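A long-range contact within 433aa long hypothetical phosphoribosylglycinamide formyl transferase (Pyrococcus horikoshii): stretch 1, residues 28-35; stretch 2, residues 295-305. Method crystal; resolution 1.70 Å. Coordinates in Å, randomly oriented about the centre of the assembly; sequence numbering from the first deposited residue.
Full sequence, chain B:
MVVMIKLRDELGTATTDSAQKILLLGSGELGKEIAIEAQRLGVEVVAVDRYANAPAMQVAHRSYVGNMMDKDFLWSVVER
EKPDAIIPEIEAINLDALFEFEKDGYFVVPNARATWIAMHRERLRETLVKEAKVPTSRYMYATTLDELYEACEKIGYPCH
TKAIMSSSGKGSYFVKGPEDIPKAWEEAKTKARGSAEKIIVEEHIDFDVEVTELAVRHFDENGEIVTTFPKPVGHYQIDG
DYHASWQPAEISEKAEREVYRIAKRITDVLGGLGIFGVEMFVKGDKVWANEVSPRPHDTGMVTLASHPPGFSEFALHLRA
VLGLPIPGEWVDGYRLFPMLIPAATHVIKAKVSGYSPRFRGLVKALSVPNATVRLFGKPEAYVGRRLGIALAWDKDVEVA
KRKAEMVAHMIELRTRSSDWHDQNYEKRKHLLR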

# COMPACT_ATOMS: atom_id res chain seq x y z
N GLY B 28 -10.87 1.72 12.11
CA GLY B 28 -9.89 0.71 12.51
C GLY B 28 -8.94 0.31 11.37
O GLY B 28 -8.85 0.99 10.34
N GLU B 29 -8.25 -0.82 11.55
CA GLU B 29 -7.27 -1.26 10.58
C GLU B 29 -7.85 -1.52 9.18
O GLU B 29 -7.12 -1.34 8.20
CB GLU B 29 -6.55 -2.51 11.10
CG GLU B 29 -7.49 -3.66 11.46
CD GLU B 29 -7.87 -3.75 12.97
OE1 GLU B 29 -8.14 -2.72 13.66
OE2 GLU B 29 -7.93 -4.90 13.45
N LEU B 30 -9.10 -1.96 9.10
CA LEU B 30 -9.69 -2.22 7.80
C LEU B 30 -9.94 -0.88 7.09
O LEU B 30 -9.61 -0.72 5.91
CB LEU B 30 -11.01 -3.02 8.00
CG LEU B 30 -10.81 -4.34 8.78
CD1 LEU B 30 -12.10 -5.15 8.55
CD2 LEU B 30 -9.60 -5.16 8.31
N GLY B 31 -10.46 0.08 7.84
CA GLY B 31 -10.68 1.40 7.26
C GLY B 31 -9.35 2.05 6.87
O GLY B 31 -9.26 2.81 5.90
N LYS B 32 -8.30 1.78 7.64
CA LYS B 32 -7.00 2.38 7.32
C LYS B 32 -6.53 1.93 5.93
O LYS B 32 -6.00 2.76 5.16
CB LYS B 32 -5.95 1.95 8.37
CG LYS B 32 -4.58 2.57 8.18
CD LYS B 32 -3.64 2.04 9.30
CE LYS B 32 -2.43 2.94 9.44
NZ LYS B 32 -1.47 2.35 10.46
N GLU B 33 -6.66 0.63 5.61
CA GLU B 33 -6.26 0.16 4.29
C GLU B 33 -7.18 0.68 3.16
O GLU B 33 -6.70 0.94 2.04
CB GLU B 33 -6.12 -1.39 4.28
CG GLU B 33 -4.80 -1.82 4.99
CD GLU B 33 -3.52 -1.51 4.17
OE1 GLU B 33 -2.41 -1.55 4.78
OE2 GLU B 33 -3.60 -1.27 2.92
N ILE B 34 -8.47 0.89 3.44
CA ILE B 34 -9.33 1.49 2.41
C ILE B 34 -8.83 2.95 2.21
O ILE B 34 -8.73 3.46 1.09
CB ILE B 34 -10.81 1.54 2.86
CG1 ILE B 34 -11.35 0.11 2.99
CG2 ILE B 34 -11.67 2.36 1.85
CD1 ILE B 34 -12.71 0.06 3.68
N ALA B 35 -8.47 3.62 3.30
CA ALA B 35 -7.99 4.98 3.17
C ALA B 35 -6.71 5.04 2.36
O ALA B 35 -6.48 5.99 1.60
CB ALA B 35 -7.77 5.61 4.59
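Stretch 2 295-305: RPHDTGMVTLA

Stretch 2 passes obliquely across the helix that begins at Glu29. Gly28 occupies the N-cap position of that helix, and its O accepts the first backbone hydrogen bond, from Lys32 N at 2.9 Å. Stretch 2 has a more broken backbone. Arg295, Pro296 and His297 are extended, with psi near 150° or above. A 3-10 segment follows from Asp298 to Met301, and the chain is helical by Leu304 and continues so beyond the stretch. Within the turn, Gly300 N bonds to His297 O at 2.9 Å and Met301 N to Asp298 O at 2.9 Å. Thr303 OG1 also donates to Gly300 O at 2.7 Å, tying the turn to the residues after it.

Two CA pairs set the register. Leu30 CA is 7.0 Å from Pro296 CA, and Glu33 CA is 8.8 Å from Leu304 CA. Pro296 lies near Leu30 and Ile34, and eight residues later Leu304 lies near Glu33.

Leu30 is the centre of the contact and covers the most surface. Its CA-to-CB bond points toward stretch 2, and its side chain (chi1 m, chi2 t) fits where the extended segment turns into the 3-10 segment. Leu30 CD1 lies 3.5 Å from Pro296 O, 3.8 Å from His297 C and 3.8 Å from Asp298 N. This methyl therefore packs on backbone, and the CA-to-CB bond of His297 points away. Leu30 CD2 is 3.8 Å from Met301 CG and also lies 4.1 Å from Asp298 CA.

Pro296 is the next largest in covered area. Its CA-to-CB bond points toward the helix, and Pro296 CG is 4.2 Å from Ile34 CD1. Ile34 is one turn beyond Leu30. Its CA-to-CB bond runs sideways, but the end of the side chain comes nearer and makes this apolar contact.

Leu304 covers nearly as much. Its CA-to-CB bond points toward the helix, and Leu304 CD2 is 3.6 Å from Glu33 OE2. This is a packing contact, since a methyl group cannot donate a conventional hydrogen bond. Both carboxylate oxygens of Glu33 are hydrogen-bonded elsewhere in the structure.

The CA-to-CB bond of Met301 runs sideways, but the end of the side chain comes nearer. Besides the contact with Leu30, Met301 SD is 4.3 Å from Glu29 CG, near the start of the helix.

No hydrogen bond crosses between the stretches. The 345 Å² buried, both sides summed, is held by van der Waals packing, with Leu30 at its centre.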

# COMPACT_ATOMS: atom_id res chain seq x y z
N ARG B 295 -19.18 -6.06 4.23
CA ARG B 295 -18.04 -5.13 4.15
C ARG B 295 -16.79 -5.95 4.28
O ARG B 295 -16.86 -7.14 4.60
CB ARG B 295 -18.13 -4.14 5.34
CG ARG B 295 -18.24 -4.77 6.74
CD ARG B 295 -18.50 -3.63 7.79
NE ARG B 295 -19.59 -4.00 8.66
CZ ARG B 295 -20.87 -3.60 8.57
NH1 ARG B 295 -21.36 -2.75 7.62
NH2 ARG B 295 -21.70 -4.14 9.44
N PRO B 296 -15.63 -5.33 4.07
CA PRO B 296 -14.33 -6.00 4.19
C PRO B 296 -14.31 -6.63 5.60
O PRO B 296 -14.88 -6.09 6.56
CB PRO B 296 -13.33 -4.84 4.09
CG PRO B 296 -13.99 -3.90 3.10
CD PRO B 296 -15.49 -3.96 3.48
N HIS B 297 -13.64 -7.77 5.73
CA HIS B 297 -13.62 -8.52 6.96
C HIS B 297 -12.16 -8.77 7.37
O HIS B 297 -11.28 -8.89 6.50
CB HIS B 297 -14.32 -9.87 6.68
CG HIS B 297 -14.61 -10.67 7.90
ND1 HIS B 297 -15.45 -10.22 8.90
CD2 HIS B 297 -14.20 -11.91 8.27
CE1 HIS B 297 -15.54 -11.15 9.84
NE2 HIS B 297 -14.79 -12.18 9.49
N ASP B 298 -11.91 -8.90 8.67
CA ASP B 298 -10.54 -9.08 9.09
C ASP B 298 -9.77 -10.25 8.49
O ASP B 298 -8.59 -10.10 8.18
CB ASP B 298 -10.43 -9.08 10.64
CG ASP B 298 -11.38 -10.06 11.32
OD1 ASP B 298 -11.57 -9.91 12.55
OD2 ASP B 298 -11.93 -10.97 10.65
N THR B 299 -10.43 -11.38 8.25
CA THR B 299 -9.73 -12.55 7.70
C THR B 299 -9.19 -12.21 6.32
O THR B 299 -8.18 -12.77 5.88
CB THR B 299 -10.69 -13.74 7.59
OG1 THR B 299 -11.77 -13.39 6.72
CG2 THR B 299 -11.24 -14.09 9.01
N GLY B 300 -9.85 -11.26 5.67
CA GLY B 300 -9.44 -10.81 4.34
C GLY B 300 -8.16 -10.01 4.31
O GLY B 300 -7.70 -9.67 3.23
N MET B 301 -7.57 -9.70 5.46
CA MET B 301 -6.30 -8.96 5.43
C MET B 301 -5.23 -9.76 4.71
O MET B 301 -4.27 -9.20 4.23
CB MET B 301 -5.82 -8.55 6.84
CG MET B 301 -6.56 -7.27 7.34
SD MET B 301 -5.84 -6.70 8.92
CE MET B 301 -6.71 -7.71 10.11
N VAL B 302 -5.40 -11.07 4.62
CA VAL B 302 -4.41 -11.85 3.86
C VAL B 302 -4.25 -11.33 2.41
O VAL B 302 -3.16 -11.40 1.82
CB VAL B 302 -4.80 -13.34 3.85
CG1 VAL B 302 -6.13 -13.56 3.12
CG2 VAL B 302 -3.67 -14.16 3.16
N THR B 303 -5.32 -10.74 1.85
CA THR B 303 -5.25 -10.24 0.48
C THR B 303 -4.31 -9.04 0.29
O THR B 303 -3.99 -8.67 -0.84
CB THR B 303 -6.64 -9.92 -0.10
OG1 THR B 303 -7.24 -8.86 0.65
CG2 THR B 303 -7.53 -11.19 -0.05
N LEU B 304 -3.82 -8.48 1.41
CA LEU B 304 -2.80 -7.43 1.34
C LEU B 304 -1.55 -8.08 0.73
O LEU B 304 -0.68 -7.40 0.18
CB LEU B 304 -2.47 -6.96 2.76
CG LEU B 304 -3.63 -6.17 3.37
CD1 LEU B 304 -3.28 -5.83 4.85
CD2 LEU B 304 -3.83 -4.85 2.57
N ALA B 305 -1.43 -9.40 0.86
CA ALA B 305 -0.24 -10.04 0.26
C ALA B 305 -0.57 -11.04 -0.86
O ALA B 305 0.22 -11.20 -1.79
CB ALA B 305 0.60 -10.74 1.35